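PDB 7OL1: L-threonine 3-dehydrogenase from Clostridioides difficile, which probably oxidises L-threonine at its beta-hydroxyl carbon, as an NAD-dependent dehydrogenase built on the extended short-chain dehydrogenase fold. Local coordinates for residues 234-237 against 238-241; 38-41 against 42-46. One frame throughout, in Å; residues are numbered along the deposited sequence.

Contact 1. Residues 234-237 against 238-241; sequences MYMP and DALQ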
ATOM      1  N   MET A 234      -4.713  -7.787 -23.485  1.00 64.08           N
ATOM      2  CA  MET A 234      -4.650  -6.628 -24.395  1.00 65.11           C
ATOM      3  C   MET A 234      -3.458  -6.837 -25.354  1.00 67.53           C
ATOM      4  O   MET A 234      -2.431  -7.418 -24.936  1.00 67.49           O
ATOM      5  CB  MET A 234      -4.534  -5.349 -23.558  1.00 62.87           C
ATOM      6  CG  MET A 234      -4.679  -4.089 -24.385  1.00 70.16           C
ATOM      7  SD  MET A 234      -4.741  -2.516 -23.473  1.00 69.97           S
ATOM      8  CE  MET A 234      -5.814  -2.958 -22.112  1.00 74.26           C
ATOM      9  N   TYR A 235      -3.620  -6.488 -26.629  1.00 63.80           N
ATOM     10  CA  TYR A 235      -2.539  -6.584 -27.643  1.00 65.26           C
ATOM     11  C   TYR A 235      -1.634  -5.367 -27.496  1.00 67.26           C
ATOM     12  O   TYR A 235      -2.163  -4.209 -27.430  1.00 62.51           O
ATOM     13  CB  TYR A 235      -3.108  -6.582 -29.066  1.00 75.72           C
ATOM     14  CG  TYR A 235      -2.228  -7.128 -30.169  1.00 66.77           C
ATOM     15  CD1 TYR A 235      -1.313  -8.138 -29.928  1.00 71.40           C
ATOM     16  CD2 TYR A 235      -2.356  -6.674 -31.474  1.00 66.32           C
ATOM     17  CE1 TYR A 235      -0.550  -8.681 -30.945  1.00 70.44           C
ATOM     18  CE2 TYR A 235      -1.594  -7.200 -32.502  1.00 69.68           C
ATOM     19  CZ  TYR A 235      -0.694  -8.218 -32.238  1.00 67.65           C
ATOM     20  OH  TYR A 235       0.058  -8.783 -33.224  1.00 73.12           O
ATOM     21  N   MET A 236      -0.321  -5.594 -27.556  1.00 58.69           N
ATOM     22  CA  MET A 236       0.659  -4.556 -27.162  1.00 60.59           C
ATOM     23  C   MET A 236       0.313  -3.198 -27.783  1.00 57.63           C
ATOM     24  O   MET A 236       0.329  -2.197 -27.068  1.00 55.96           O
ATOM     25  CB  MET A 236       2.085  -4.966 -27.503  1.00 61.99           C
ATOM     26  CG  MET A 236       3.085  -3.938 -27.034  1.00 67.83           C
ATOM     27  SD  MET A 236       3.014  -3.597 -25.250  1.00 70.42           S
ATOM     28  CE  MET A 236       3.650  -5.143 -24.606  1.00 60.11           C
ATOM     29  N   PRO A 237      -0.031  -3.082 -29.089  1.00 55.82           N
ATOM     30  CA  PRO A 237      -0.318  -1.776 -29.682  1.00 55.89           C
ATOM     31  C   PRO A 237      -1.438  -1.025 -28.958  1.00 62.70           C
ATOM     32  O   PRO A 237      -1.274   0.184 -28.796  1.00 63.50           O
ATOM     33  CB  PRO A 237      -0.713  -2.026 -31.146  1.00 52.11           C
ATOM     34  CG  PRO A 237      -0.770  -3.539 -31.282  1.00 56.58           C
ATOM     35  CD  PRO A 237      -0.047  -4.149 -30.096  1.00 55.31           C
ATOM     36  N   ASP A 238      -2.506  -1.726 -28.541  1.00 65.42           N
ATOM     37  CA  ASP A 238      -3.614  -1.140 -27.728  1.00 69.53           C
ATOM     38  C   ASP A 238      -3.035  -0.508 -26.438  1.00 68.03           C
ATOM     39  O   ASP A 238      -3.294   0.707 -26.180  1.00 61.69           O
ATOM     40  CB  ASP A 238      -4.672  -2.196 -27.394  1.00 80.31           C
ATOM     41  CG  ASP A 238      -5.570  -2.620 -28.552  1.00 86.01           C
ATOM     42  OD1 ASP A 238      -5.841  -1.710 -29.400  1.00 62.41           O
ATOM     43  OD2 ASP A 238      -6.008  -3.865 -28.577  1.00 72.53           O
ATOM     44  N   ALA A 239      -2.249  -1.289 -25.678  1.00 56.73           N
ATOM     45  CA  ALA A 239      -1.630  -0.896 -24.392  1.00 55.25           C
ATOM     46  C   ALA A 239      -0.728   0.328 -24.595  1.00 56.76           C
ATOM     47  O   ALA A 239      -0.824   1.317 -23.774  1.00 55.43           O
ATOM     48  CB  ALA A 239      -0.869  -2.060 -23.809  1.00 56.39           C
ATOM     49  N   LEU A 240       0.120   0.294 -25.626  1.00 50.15           N
ATOM     50  CA  LEU A 240       1.072   1.405 -25.851  1.00 56.70           C
ATOM     51  C   LEU A 240       0.236   2.664 -26.081  1.00 58.29           C
ATOM     52  O   LEU A 240       0.523   3.679 -25.404  1.00 61.05           O
ATOM     53  CB  LEU A 240       2.035   1.094 -27.000  1.00 62.70           C
ATOM     54  CG  LEU A 240       2.935  -0.133 -26.802  1.00 62.29           C
ATOM     55  CD1 LEU A 240       3.857  -0.338 -27.995  1.00 65.09           C
ATOM     56  CD2 LEU A 240       3.762  -0.021 -25.543  1.00 64.66           C
ATOM     57  N   GLN A 241      -0.846   2.583 -26.865  1.00 61.30           N
ATOM     58  CA  GLN A 241      -1.697   3.787 -27.105  1.00 63.94           C
ATOM     59  C   GLN A 241      -2.346   4.302 -25.808  1.00 61.72           C
ATOM     60  O   GLN A 241      -2.339   5.561 -25.652  1.00 61.89           O
ATOM     61  CB  GLN A 241      -2.788   3.591 -28.147  1.00 62.31           C
ATOM     62  CG  GLN A 241      -3.216   4.931 -28.734  1.00 63.90           C
ATOM     63  CD  GLN A 241      -2.185   5.427 -29.716  1.00 66.13           C
ATOM     64  OE1 GLN A 241      -1.810   4.704 -30.635  1.00 75.02           O
ATOM     65  NE2 GLN A 241      -1.729   6.659 -29.539  1.00 62.34           N
TER
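Met234, the next-to-last residue of strand 232-235, lays its side chain across the first turn of the helix that follows. Its CB points toward that turn. CG is anti to the backbone N (chi1 -171°) and reaches CB of Asp238 at 3.6 Å. SD comes 3.5 Å from the backbone N of Ala239, with the methyl of Ala239 close by, and the chain then bends at its last torsion. A flexible, unbranched thioether suits a place between the helix start and Pro191 and Leu193 of strand 184-194.

Tyr235 holds the N-cap position. Its carbonyl O accepts two weak bonds, from Asp238 N at 2.7 Å and from Ala239 N at 3.4 Å. CD of Pro237 lies over one face of its ring, toward the rim, and its hydroxyl is hydrogen-bonded to Asp327. Proline fits the first turn of a helix, where a missing N-H costs no bond. An acid suits position 238: OD1 of Asp238 accepts a hydrogen bond from Ser318 N and OD2 a weak one from Tyr319 N.

The regular helical bonding begins with Leu240 N to Met236 O, at 2.9 Å and nearly straight. Alongside that bond SD of Met236 lies 3.7 Å from CD2 of Leu240, two buried apolar chains one turn apart on the side facing helix 33-46. This is a direct strand-to-helix junction with no intervening loop, where strand 232-235, paired with 184-194 (parallel) and 265-266 (antiparallel), passes straight into helix 236-248 of the Rossmann-type fold.

Contact 2. Residues 38-41 against 42-46; sequences LTIK and LRNEY
Lys41 and Glu45, one helical turn apart, form the salt bridge of this segment. NZ of Lys41 lies 2.6 Å from OE2 of Glu45, on the syn side of the carboxylate and 15° out of its plane. The lysine leaves the backbone extended, with CG anti to N (chi1 170°), and bends only at its last torsion, which swings the ammonium group back to the acid. Lysine suits this margin, its side chain packing beside Val244 of helix 236-248 while its ammonium group reaches the more exposed Glu45. Gln241 of that helix is a second partner of NZ.

The apolar contact belongs to Leu38 and Leu42, also four residues apart. CD1 of Leu42 meets CG of Leu38 at 3.5 Å, and both residues are buried. Branched leucines fill the inner side of the helix without bringing polar atoms into it.

Backbone bonds of the i to i+4 kind run beneath these pairs. Leu42 N binds Leu38 O at 2.9 Å, Arg43 N binds Thr39 O, and Asn44 N binds Ile40 O; Glu45 N to Lys41 O is weak.

Arg43 runs alongside Thr39 with its aliphatic part extended, CG lying 3.2 Å from Thr39 O. OG1 of Thr39 sits over one face of the guanidinium, toward its rim, while NH1 hydrogen-bonds to the backbone O of Val64. An arginine suits a buried site of this sort, since its side chain packs on Val51 and Ala53 and its end still donates to that carbonyl.

Helix 33-46 connects parallel strands 25-28 and 51-55 in a beta-alpha-beta unit: Leu42 packs on Ile27 and Val51, and helix 236-248 flanks it through Val244, which also touches Leu42 and Tyr46.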
ATOM      1  N   LEU A  38       7.585   0.497 -26.570  1.00 57.26           N
ATOM      2  CA  LEU A  38       7.157   1.905 -26.332  1.00 61.31           C
ATOM      3  C   LEU A  38       8.229   2.872 -26.866  1.00 63.75           C
ATOM      4  O   LEU A  38       7.832   3.854 -27.548  1.00 67.73           O
ATOM      5  CB  LEU A  38       6.872   2.166 -24.846  1.00 56.75           C
ATOM      6  CG  LEU A  38       6.371   3.583 -24.561  1.00 62.25           C
ATOM      7  CD1 LEU A  38       4.950   3.760 -25.082  1.00 67.65           C
ATOM      8  CD2 LEU A  38       6.454   3.939 -23.081  1.00 62.77           C
ATOM      9  N   THR A  39       9.525   2.633 -26.588  1.00 63.15           N
ATOM     10  CA  THR A  39      10.599   3.634 -26.860  1.00 65.49           C
ATOM     11  C   THR A  39      10.648   3.838 -28.382  1.00 64.71           C
ATOM     12  O   THR A  39      10.685   5.019 -28.835  1.00 64.08           O
ATOM     13  CB  THR A  39      11.953   3.292 -26.212  1.00 67.85           C
ATOM     14  OG1 THR A  39      12.765   2.532 -27.100  1.00 71.57           O
ATOM     15  CG2 THR A  39      11.851   2.528 -24.910  1.00 64.76           C
ATOM     16  N   ILE A  40      10.537   2.748 -29.146  1.00 56.81           N
ATOM     17  CA  ILE A  40      10.434   2.793 -30.631  1.00 57.07           C
ATOM     18  C   ILE A  40       9.228   3.626 -31.069  1.00 63.99           C
ATOM     19  O   ILE A  40       9.381   4.468 -31.960  1.00 71.41           O
ATOM     20  CB  ILE A  40      10.321   1.382 -31.182  1.00 58.08           C
ATOM     21  CG1 ILE A  40      11.644   0.627 -31.056  1.00 66.27           C
ATOM     22  CG2 ILE A  40       9.810   1.451 -32.604  1.00 71.08           C
ATOM     23  CD1 ILE A  40      11.463  -0.884 -31.073  1.00 78.72           C
ATOM     24  N   LYS A  41       8.054   3.377 -30.494  1.00 69.16           N
ATOM     25  CA  LYS A  41       6.819   4.101 -30.883  1.00 66.24           C
ATOM     26  C   LYS A  41       7.022   5.609 -30.646  1.00 66.60           C
ATOM     27  O   LYS A  41       6.758   6.417 -31.573  1.00 67.24           O
ATOM     28  CB  LYS A  41       5.606   3.534 -30.140  1.00 62.41           C
ATOM     29  CG  LYS A  41       4.352   4.381 -30.305  1.00 68.45           C
ATOM     30  CD  LYS A  41       3.097   3.847 -29.654  1.00 68.58           C
ATOM     31  CE  LYS A  41       2.073   4.950 -29.481  1.00 76.17           C
ATOM     32  NZ  LYS A  41       1.203   5.117 -30.667  1.00 77.27           N
ATOM     33  N   LEU A  42       7.473   5.986 -29.452  1.00 66.26           N
ATOM     34  CA  LEU A  42       7.546   7.415 -29.043  1.00 71.88           C
ATOM     35  C   LEU A  42       8.662   8.124 -29.826  1.00 71.96           C
ATOM     36  O   LEU A  42       8.502   9.340 -30.107  1.00 64.68           O
ATOM     37  CB  LEU A  42       7.772   7.488 -27.531  1.00 72.25           C
ATOM     38  CG  LEU A  42       6.682   6.847 -26.674  1.00 71.83           C
ATOM     39  CD1 LEU A  42       7.053   6.906 -25.202  1.00 78.02           C
ATOM     40  CD2 LEU A  42       5.352   7.535 -26.897  1.00 73.45           C
ATOM     41  N   ARG A  43       9.735   7.398 -30.171  1.00 70.34           N
ATOM     42  CA  ARG A  43      10.826   7.880 -31.066  1.00 73.52           C
ATOM     43  C   ARG A  43      10.227   8.315 -32.404  1.00 73.43           C
ATOM     44  O   ARG A  43      10.447   9.483 -32.778  1.00 65.96           O
ATOM     45  CB  ARG A  43      11.885   6.797 -31.302  1.00 75.21           C
ATOM     46  CG  ARG A  43      12.975   6.786 -30.241  1.00 76.89           C
ATOM     47  CD  ARG A  43      13.895   5.571 -30.219  1.00 71.36           C
ATOM     48  NE  ARG A  43      14.927   5.858 -29.229  1.00 73.02           N
ATOM     49  CZ  ARG A  43      15.894   5.030 -28.849  1.00 70.56           C
ATOM     50  NH1 ARG A  43      15.996   3.820 -29.369  1.00 59.58           N
ATOM     51  NH2 ARG A  43      16.762   5.431 -27.933  1.00 79.05           N
ATOM     52  N   ASN A  44       9.471   7.415 -33.054  1.00 76.66           N
ATOM     53  CA  ASN A  44       8.785   7.656 -34.354  1.00 72.51           C
ATOM     54  C   ASN A  44       7.864   8.869 -34.245  1.00 76.39           C
ATOM     55  O   ASN A  44       7.821   9.636 -35.212  1.00 84.73           O
ATOM     56  CB  ASN A  44       7.962   6.465 -34.831  1.00 72.63           C
ATOM     57  CG  ASN A  44       8.820   5.273 -35.206  1.00 86.94           C
ATOM     58  OD1 ASN A  44      10.035   5.381 -35.374  1.00 94.85           O
ATOM     59  ND2 ASN A  44       8.198   4.115 -35.339  1.00 95.85           N
ATOM     60  N   GLU A  45       7.187   9.048 -33.106  1.00 74.57           N
ATOM     61  CA  GLU A  45       6.061  10.007 -32.950  1.00 70.94           C
ATOM     62  C   GLU A  45       6.519  11.343 -32.368  1.00 67.65           C
ATOM     63  O   GLU A  45       5.750  12.323 -32.486  1.00 70.81           O
ATOM     64  CB  GLU A  45       4.983   9.407 -32.044  1.00 78.73           C
ATOM     65  CG  GLU A  45       4.237   8.264 -32.698  1.00 82.82           C
ATOM     66  CD  GLU A  45       3.025   7.723 -31.960  1.00 83.86           C
ATOM     67  OE1 GLU A  45       2.358   8.471 -31.170  1.00 84.42           O
ATOM     68  OE2 GLU A  45       2.748   6.550 -32.199  1.00 75.80           O
ATOM     69  N   TYR A  46       7.656  11.385 -31.677  1.00 70.72           N
ATOM     70  CA  TYR A  46       8.069  12.577 -30.886  1.00 67.69           C
ATOM     71  C   TYR A  46       9.524  12.969 -31.183  1.00 65.07           C
ATOM     72  O   TYR A  46       9.928  14.044 -30.692  1.00 59.16           O
ATOM     73  CB  TYR A  46       7.869  12.310 -29.392  1.00 68.33           C
ATOM     74  CG  TYR A  46       6.441  12.281 -28.913  1.00 69.35           C
ATOM     75  CD1 TYR A  46       5.651  11.156 -29.076  1.00 71.89           C
ATOM     76  CD2 TYR A  46       5.891  13.368 -28.250  1.00 68.45           C
ATOM     77  CE1 TYR A  46       4.331  11.129 -28.649  1.00 70.44           C
ATOM     78  CE2 TYR A  46       4.580  13.350 -27.798  1.00 69.75           C
ATOM     79  CZ  TYR A  46       3.799  12.227 -27.997  1.00 70.67           C
ATOM     80  OH  TYR A  46       2.519  12.217 -27.539  1.00 81.84           O
TER

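Contacts 1 and 2 lie on neighbouring helices, 236-248 and 33-46, with centres about 14 Å apart, and they touch directly. The polar tie, a probable hydrogen bond of 3.0 Å between NZ of Lys41 and OE1 of Gln241, joins the start of helix 236-248 to helix 33-46. Beside it the packing is apolar: CD2 of Leu240 lies 3.9 Å from CB of Leu38, and CB of Leu240 meets CD of Lys41 at 4.0 Å. Contact 2 belongs to the first beta-alpha-beta unit of the Rossmann-type fold, whose nucleotide in relatives binds near the start of helix 33-46; contact 1 comes later in the chain, so the interface joins sequence-distant parts of that fold.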